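Local coordinates for protein BauA (Acinetobacter baumannii, PDB 6HCP) that serves as an outer-membrane TonB-dependent receptor that takes up iron bound to the siderophore preacinetobactin, at residues 62-72 with 132-142; 84-92 with 603-612. All coordinates share one frame; numbering follows the deposited sequence.

Interaction 1 (62-72 with 132-142); sequences FNTISYTDKYI and PEMFGRVEVLK. With EDO (1,2-ethanediol), chain H.
Strands 64-68 and 137-142 run antiparallel, their directions 167° apart. Five backbone hydrogen bonds join them, among them Y67 N to V138 O at 2.8 Å, and the ladder extends one residue beyond the first strand, where N63 O accepts from K142 N. Beta-branched residues suit this extended backbone: I65 and V140 lie side by side on one face, I65 CG2 being 4.0 Å from V140 CB, and Y67 shares that face. T64, S66 and T68 face the other way with L141, E139 and R137. There a water joins S66 OG to E139 OE2, while the other carboxylate oxygen, OE1, accepts from N162 ND2 and N48 N. R137 bends at chi2 (-77°), turning its guanidinium back alongside T68 toward G136 and the start of the helix, with T68 CG2 over one face. D69 OD1 approaches the edge of that group, but at 3.8 Å from R137 NH1 the salt bridge is long, and a water bridges the two. R137 NH1 also donates to G136 O at 2.8 Å, from above the carbonyl plane, while NH2 pairs with D36. T68 is the N-cap of the helix that follows, its OG1 accepting a weak bond from Y71 N and also bonded to G41 O. I72 sets CG2 3.6 Å from P132 CG and CD1 3.7 Å from V138 CG2, joining the helix to V138 and to the turn before the second strand. Within the plug's mixed sheet, 64-68 is an outermost strand and 135-142 also pairs with 159-165, where G136 and R137 form a classic beta bulge opposite V164; helix 81-84 covers the face bearing Y67, V138 and V140.

Interaction 2 (84-92 with 603-612); sequences IAATDPSIY and AVPKNQAKLG. With C8E ((hydroxyethyloxy)tri(ethyloxy)octane), chain B.
K610 reaches from the barrel strand 599-618 into the bend of the plug segment 84-92 and donates to three of its backbone carbonyls. K610 NZ lies 2.8 Å from A85 O, 3.0 Å from D88 O and 2.7 Å from I91 O. A lysine fits because its chain, with CG anti to the carbonyl carbon (chi1 -70°) and extended beyond, carries the ammonium group past A86 and T87 while its methylenes pack on their backbone. The bond to A85 O lies in the carbonyl plane, whereas D88 O is met from above its plane. I91 N reaches D88 O from the opposite face, closing the type I turn D88 to I91, so this oxygen serves the turn and the barrel together. The D88 side chain shapes the same bend as an Asx turn, D88 OD1 accepting from S90 N at 2.9 Å as well as pairing with K142. Y92 occupies the other end of the contact. P605 CD sits over the centre of the Y92 ring, 3.6 Å from its centroid and 14° off the normal, a CH-pi contact that suits proline because the CD hydrogens are polarised by the adjoining amide nitrogen. At the far end of the ring a water links Y92 OH to A603 O, and R649 also bonds the hydroxyl. Between these two residues, Q608 lies against the P89 and I91 carbonyls, and Q608 NE2 gives I91 O a weak bond of 3.4 Å. The polar part of the contact thus rests largely on plug main-chain oxygens, the apolar part on the Y92 ring and P89. Gathering three carbonyls round one buried ammonium would offset its charge in part; the nearby D88 carboxylate is itself paired with K142, so K610 probably relies chiefly on the carbonyls.

Overall arrangement
Both contacts are buried, but they join different parts of the receptor. Interaction 1 is internal to the plug, uniting two strands of its sheet and the short helix after the first, whereas interaction 2 joins a plug segment to the inner side of the barrel wall. Accordingly, the first rests on regular backbone pairing with apolar packing on one face, the second on barrel side chains donating to plug carbonyls, with the Y92 ring of the plug packed on P605. They meet directly: K142 NZ forms a 2.7 Å salt bridge with D88 OD1, and I84 packs on V138 and V140. Segment 84-92 thus links the plug sheet to the barrel, beside direct bonds such as N63 to S529.

Interaction 1 (62-72 with 132-142)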
# COMPACT_ATOMS: atom_id res chain seq x y z
N PHE A 62 38.69 16.12 9.35
CA PHE A 62 37.43 15.92 10.07
C PHE A 62 36.49 15.19 9.11
O PHE A 62 36.72 15.24 7.89
CB PHE A 62 36.81 17.26 10.47
CG PHE A 62 37.64 18.09 11.41
CD1 PHE A 62 37.65 17.82 12.77
CD2 PHE A 62 38.46 19.09 10.93
CE1 PHE A 62 38.50 18.51 13.61
CE2 PHE A 62 39.29 19.79 11.78
CZ PHE A 62 39.31 19.51 13.12
N ASN A 63 35.51 14.49 9.67
CA ASN A 63 34.48 13.82 8.88
C ASN A 63 33.37 14.83 8.58
O ASN A 63 32.64 15.28 9.48
CB ASN A 63 34.01 12.56 9.61
CG ASN A 63 33.12 11.67 8.76
OD1 ASN A 63 32.44 12.15 7.87
ND2 ASN A 63 33.16 10.37 9.01
N THR A 64 33.32 15.28 7.32
CA THR A 64 32.47 16.36 6.86
C THR A 64 31.67 15.90 5.64
O THR A 64 32.10 15.04 4.87
CB THR A 64 33.28 17.58 6.44
OG1 THR A 64 34.25 17.17 5.46
CG2 THR A 64 33.95 18.24 7.63
N ILE A 65 30.47 16.48 5.49
CA ILE A 65 29.68 16.29 4.28
C ILE A 65 28.86 17.54 4.04
O ILE A 65 28.46 18.23 4.99
CB ILE A 65 28.80 15.03 4.38
CG1 ILE A 65 28.07 14.78 3.05
CG2 ILE A 65 27.81 15.14 5.53
CD1 ILE A 65 28.03 13.36 2.62
N SER A 66 28.71 17.91 2.76
CA SER A 66 27.88 19.04 2.40
C SER A 66 26.86 18.63 1.33
O SER A 66 27.25 18.17 0.27
CB SER A 66 28.73 20.17 1.90
OG SER A 66 27.93 21.23 1.41
N TYR A 67 25.58 18.82 1.65
CA TYR A 67 24.48 18.50 0.74
C TYR A 67 24.09 19.76 -0.03
O TYR A 67 23.98 20.84 0.54
CB TYR A 67 23.27 17.98 1.52
CG TYR A 67 23.57 16.77 2.36
CD1 TYR A 67 23.66 15.52 1.79
CD2 TYR A 67 23.78 16.89 3.74
CE1 TYR A 67 24.02 14.41 2.55
CE2 TYR A 67 24.14 15.78 4.50
CZ TYR A 67 24.15 14.52 3.92
OH TYR A 67 24.57 13.44 4.64
N THR A 68 23.75 19.57 -1.31
CA THR A 68 23.33 20.70 -2.17
C THR A 68 21.82 20.91 -2.08
O THR A 68 21.05 20.01 -1.71
CB THR A 68 23.76 20.48 -3.63
OG1 THR A 68 23.01 19.38 -4.14
CG2 THR A 68 25.24 20.20 -3.77
N ASP A 69 21.40 22.08 -2.54
CA ASP A 69 20.01 22.41 -2.66
C ASP A 69 19.31 21.45 -3.65
O ASP A 69 18.13 21.22 -3.50
CB ASP A 69 19.79 23.88 -3.02
CG ASP A 69 20.51 24.40 -4.26
OD1 ASP A 69 21.49 23.78 -4.71
OD2 ASP A 69 20.06 25.41 -4.78
N LYS A 70 20.04 20.91 -4.62
CA LYS A 70 19.45 19.92 -5.54
C LYS A 70 19.04 18.66 -4.75
O LYS A 70 17.93 18.14 -4.91
CB LYS A 70 20.42 19.59 -6.68
CG LYS A 70 19.95 18.50 -7.66
CD LYS A 70 18.55 18.73 -8.19
CE LYS A 70 18.23 18.00 -9.49
NZ LYS A 70 18.40 16.53 -9.35
N TYR A 71 19.90 18.21 -3.83
CA TYR A 71 19.57 17.06 -2.95
C TYR A 71 18.35 17.38 -2.09
O TYR A 71 17.41 16.58 -1.99
CB TYR A 71 20.76 16.67 -2.08
CG TYR A 71 20.51 15.44 -1.23
CD1 TYR A 71 20.31 14.20 -1.81
CD2 TYR A 71 20.42 15.54 0.15
CE1 TYR A 71 20.13 13.07 -1.04
CE2 TYR A 71 20.24 14.41 0.93
CZ TYR A 71 20.10 13.17 0.34
OH TYR A 71 19.90 12.06 1.11
N ILE A 72 18.30 18.59 -1.54
CA ILE A 72 17.21 19.00 -0.70
C ILE A 72 15.89 18.89 -1.48
O ILE A 72 14.87 18.42 -0.94
CB ILE A 72 17.46 20.40 -0.14
CG1 ILE A 72 18.71 20.44 0.76
CG2 ILE A 72 16.24 20.92 0.58
CD1 ILE A 72 19.13 21.83 1.12
N PRO A 132 14.18 24.06 4.74
CA PRO A 132 15.45 24.36 4.09
C PRO A 132 15.44 25.11 2.74
O PRO A 132 16.49 25.15 2.07
CB PRO A 132 16.03 22.96 3.85
CG PRO A 132 14.82 22.07 3.68
CD PRO A 132 13.77 22.65 4.61
N GLU A 133 14.35 25.81 2.42
CA GLU A 133 14.20 26.42 1.08
C GLU A 133 15.22 27.54 0.84
O GLU A 133 15.49 27.88 -0.30
CB GLU A 133 12.79 26.98 0.89
CG GLU A 133 11.77 25.89 0.59
CD GLU A 133 11.22 25.20 1.82
OE1 GLU A 133 11.63 25.58 2.96
OE2 GLU A 133 10.31 24.36 1.66
N MET A 134 15.75 28.15 1.90
CA MET A 134 16.62 29.32 1.68
C MET A 134 18.10 28.94 1.62
O MET A 134 18.96 29.82 1.51
CB MET A 134 16.39 30.40 2.75
CG MET A 134 16.71 29.98 4.16
SD MET A 134 16.39 31.33 5.36
CE MET A 134 17.86 32.31 5.15
N PHE A 135 18.42 27.64 1.58
CA PHE A 135 19.83 27.25 1.66
C PHE A 135 20.33 26.62 0.36
O PHE A 135 19.70 25.72 -0.20
CB PHE A 135 20.06 26.35 2.88
CG PHE A 135 19.58 26.98 4.16
CD1 PHE A 135 20.22 28.10 4.67
CD2 PHE A 135 18.47 26.49 4.83
CE1 PHE A 135 19.72 28.75 5.79
CE2 PHE A 135 17.99 27.12 5.96
CZ PHE A 135 18.59 28.26 6.43
N GLY A 136 21.56 27.01 0.00
CA GLY A 136 22.31 26.42 -1.09
C GLY A 136 23.04 25.15 -0.68
O GLY A 136 23.30 24.27 -1.51
N ARG A 137 23.46 25.10 0.59
CA ARG A 137 24.19 23.95 1.11
C ARG A 137 23.74 23.70 2.55
O ARG A 137 23.41 24.62 3.28
CB ARG A 137 25.71 24.14 1.11
CG ARG A 137 26.31 24.52 -0.23
CD ARG A 137 26.42 23.32 -1.16
NE ARG A 137 27.07 23.69 -2.41
CZ ARG A 137 26.46 23.98 -3.56
NH1 ARG A 137 25.13 24.05 -3.65
NH2 ARG A 137 27.20 24.22 -4.62
N VAL A 138 23.74 22.43 2.93
CA VAL A 138 23.57 22.03 4.32
C VAL A 138 24.77 21.16 4.68
O VAL A 138 24.94 20.09 4.10
CB VAL A 138 22.26 21.26 4.53
CG1 VAL A 138 22.21 20.65 5.94
CG2 VAL A 138 21.05 22.13 4.29
N GLU A 139 25.66 21.70 5.53
CA GLU A 139 26.92 21.12 5.83
C GLU A 139 26.91 20.51 7.24
O GLU A 139 26.32 21.06 8.17
CB GLU A 139 28.04 22.17 5.77
CG GLU A 139 28.08 22.98 4.49
CD GLU A 139 29.19 24.02 4.47
OE1 GLU A 139 29.75 24.34 5.57
OE2 GLU A 139 29.53 24.46 3.35
N VAL A 140 27.59 19.38 7.39
CA VAL A 140 27.73 18.71 8.67
C VAL A 140 29.21 18.47 8.92
O VAL A 140 29.93 17.92 8.07
CB VAL A 140 26.96 17.37 8.74
CG1 VAL A 140 27.08 16.74 10.12
CG2 VAL A 140 25.50 17.53 8.37
N LEU A 141 29.65 18.82 10.13
CA LEU A 141 30.96 18.43 10.63
C LEU A 141 30.73 17.58 11.88
O LEU A 141 30.06 18.02 12.80
CB LEU A 141 31.78 19.68 10.97
CG LEU A 141 33.22 19.38 11.42
CD1 LEU A 141 34.16 20.50 11.02
CD2 LEU A 141 33.29 19.13 12.91
N LYS A 142 31.22 16.34 11.85
CA LYS A 142 30.89 15.38 12.88
C LYS A 142 31.87 15.51 14.04
O LYS A 142 33.08 15.72 13.87
CB LYS A 142 30.87 13.96 12.31
CG LYS A 142 29.80 13.77 11.24
CD LYS A 142 29.83 12.43 10.57
CE LYS A 142 29.20 12.46 9.19
NZ LYS A 142 29.01 11.09 8.68
C1 EDO H . 32.67 18.10 1.86
O1 EDO H . 34.09 18.00 2.11
C2 EDO H . 32.12 16.77 1.35
O2 EDO H . 30.69 16.87 1.16
O HOH W 1 35.23 14.80 12.37
O HOH W 2 29.56 23.23 1.01
O HOH W 3 23.94 24.56 -6.20

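Interaction 2 (84-92 with 603-612)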
# COMPACT_ATOMS: atom_id res chain seq x y z
N ILE A 84 19.84 15.67 6.56
CA ILE A 84 21.14 15.19 7.06
C ILE A 84 21.07 13.75 7.58
O ILE A 84 22.12 13.10 7.70
CB ILE A 84 21.72 16.14 8.13
CG1 ILE A 84 20.87 16.14 9.41
CG2 ILE A 84 21.89 17.52 7.52
CD1 ILE A 84 21.50 16.93 10.55
N ALA A 85 19.89 13.25 7.94
CA ALA A 85 19.78 11.94 8.58
C ALA A 85 19.52 10.83 7.56
O ALA A 85 19.63 9.67 7.88
CB ALA A 85 18.71 11.94 9.64
N ALA A 86 19.08 11.18 6.35
CA ALA A 86 18.52 10.16 5.45
C ALA A 86 19.58 9.09 5.12
O ALA A 86 19.30 7.91 5.15
CB ALA A 86 17.96 10.81 4.21
N THR A 87 20.81 9.51 4.81
CA THR A 87 21.84 8.58 4.36
C THR A 87 23.04 8.49 5.31
O THR A 87 24.00 7.80 5.00
CB THR A 87 22.31 8.94 2.94
OG1 THR A 87 22.79 10.30 2.90
CG2 THR A 87 21.19 8.75 1.95
N ASP A 88 23.06 9.30 6.37
CA ASP A 88 24.29 9.41 7.18
C ASP A 88 24.17 8.48 8.39
O ASP A 88 23.37 8.71 9.29
CB ASP A 88 24.52 10.85 7.63
CG ASP A 88 25.87 11.09 8.28
OD1 ASP A 88 26.45 10.12 8.84
OD2 ASP A 88 26.29 12.26 8.29
N PRO A 89 24.93 7.38 8.43
CA PRO A 89 24.81 6.41 9.52
C PRO A 89 25.35 6.91 10.87
O PRO A 89 25.18 6.23 11.88
CB PRO A 89 25.68 5.24 9.04
CG PRO A 89 26.75 5.91 8.19
CD PRO A 89 26.05 7.08 7.52
N SER A 90 25.99 8.09 10.88
CA SER A 90 26.44 8.68 12.13
C SER A 90 25.41 9.67 12.68
O SER A 90 25.67 10.34 13.69
CB SER A 90 27.80 9.32 11.95
OG SER A 90 28.79 8.31 11.79
N ILE A 91 24.27 9.81 12.00
CA ILE A 91 23.21 10.67 12.51
C ILE A 91 21.98 9.81 12.82
O ILE A 91 21.65 8.90 12.07
CB ILE A 91 22.93 11.80 11.51
CG1 ILE A 91 24.21 12.62 11.29
CG2 ILE A 91 21.75 12.64 11.96
CD1 ILE A 91 24.05 13.88 10.54
N TYR A 92 21.37 10.05 13.97
CA TYR A 92 20.19 9.30 14.37
C TYR A 92 19.07 10.27 14.74
O TYR A 92 19.29 11.22 15.50
CB TYR A 92 20.48 8.40 15.57
CG TYR A 92 19.27 7.66 16.06
CD1 TYR A 92 18.69 6.65 15.30
CD2 TYR A 92 18.62 8.04 17.23
CE1 TYR A 92 17.49 6.06 15.67
CE2 TYR A 92 17.43 7.46 17.62
CZ TYR A 92 16.89 6.43 16.86
OH TYR A 92 15.70 5.88 17.24
N ALA A 603 18.57 5.82 24.00
CA ALA A 603 17.97 6.49 22.83
C ALA A 603 18.64 6.06 21.53
O ALA A 603 17.96 5.99 20.50
CB ALA A 603 17.96 7.99 22.99
N VAL A 604 19.96 5.94 21.52
CA VAL A 604 20.72 5.76 20.30
C VAL A 604 20.93 4.28 20.03
O VAL A 604 21.17 3.50 20.94
CB VAL A 604 22.06 6.52 20.32
CG1 VAL A 604 21.81 8.02 20.28
CG2 VAL A 604 22.92 6.11 21.50
N PRO A 605 20.92 3.86 18.75
CA PRO A 605 21.23 2.48 18.38
C PRO A 605 22.74 2.29 18.31
O PRO A 605 23.47 3.23 17.98
CB PRO A 605 20.61 2.34 16.98
CG PRO A 605 20.68 3.73 16.41
CD PRO A 605 20.48 4.66 17.59
N LYS A 606 23.19 1.05 18.51
CA LYS A 606 24.61 0.74 18.37
C LYS A 606 24.99 0.49 16.91
O LYS A 606 26.10 0.78 16.51
CB LYS A 606 24.99 -0.46 19.23
CG LYS A 606 24.96 -0.14 20.71
CD LYS A 606 25.34 -1.32 21.58
CE LYS A 606 26.83 -1.50 21.74
NZ LYS A 606 27.10 -2.23 23.00
N ASN A 607 24.03 0.05 16.10
CA ASN A 607 24.32 -0.28 14.69
C ASN A 607 23.38 0.53 13.79
O ASN A 607 22.19 0.48 13.99
CB ASN A 607 24.17 -1.77 14.40
CG ASN A 607 25.00 -2.66 15.32
OD1 ASN A 607 26.09 -2.29 15.70
ND2 ASN A 607 24.60 -3.90 15.48
N GLN A 608 23.92 1.08 12.70
CA GLN A 608 23.11 1.69 11.65
C GLN A 608 23.67 1.30 10.29
O GLN A 608 24.89 1.24 10.09
CB GLN A 608 23.10 3.21 11.73
CG GLN A 608 22.47 3.79 12.98
CD GLN A 608 22.13 5.25 12.76
OE1 GLN A 608 21.83 5.66 11.65
NE2 GLN A 608 22.45 6.07 13.73
N ALA A 609 22.76 1.07 9.35
CA ALA A 609 23.10 0.88 7.95
C ALA A 609 22.09 1.65 7.11
O ALA A 609 20.87 1.51 7.31
CB ALA A 609 23.06 -0.58 7.60
N LYS A 610 22.59 2.56 6.28
CA LYS A 610 21.75 3.39 5.45
C LYS A 610 22.29 3.35 4.02
O LYS A 610 23.48 3.44 3.81
CB LYS A 610 21.73 4.82 5.98
CG LYS A 610 21.00 5.01 7.30
CD LYS A 610 21.11 6.41 7.88
CE LYS A 610 20.35 6.54 9.18
NZ LYS A 610 20.56 7.87 9.81
N LEU A 611 21.37 3.32 3.05
CA LEU A 611 21.75 3.40 1.66
C LEU A 611 20.64 4.08 0.87
O LEU A 611 19.48 3.69 0.95
CB LEU A 611 22.01 1.99 1.11
CG LEU A 611 22.46 1.93 -0.35
CD1 LEU A 611 23.72 2.76 -0.55
CD2 LEU A 611 22.70 0.49 -0.78
N GLY A 612 21.03 5.12 0.13
CA GLY A 612 20.16 5.78 -0.81
C GLY A 612 20.76 5.67 -2.21
O GLY A 612 21.95 5.88 -2.41
C1 C8E B . 32.67 -0.05 9.46
C2 C8E B . 31.72 -1.22 9.49
C3 C8E B . 30.55 -0.99 10.45
C4 C8E B . 29.59 -2.17 10.39
C5 C8E B . 28.31 -1.93 11.20
C6 C8E B . 27.17 -2.81 10.71
C7 C8E B . 25.84 -2.35 11.30
C8 C8E B . 24.62 -2.86 10.52
O9 C8E B . 23.50 -3.09 11.38
C10 C8E B . 22.21 -2.66 10.92
C11 C8E B . 21.13 -2.93 11.96
O12 C8E B . 20.41 -4.15 11.75
C13 C8E B . 20.52 -5.06 12.88
C14 C8E B . 19.19 -5.27 13.64
O15 C8E B . 19.28 -5.47 15.09
C16 C8E B . 18.01 -5.30 15.79
C17 C8E B . 18.04 -5.40 17.34
O18 C8E B . 16.64 -5.45 17.79
O HOH W 4 15.36 5.82 19.95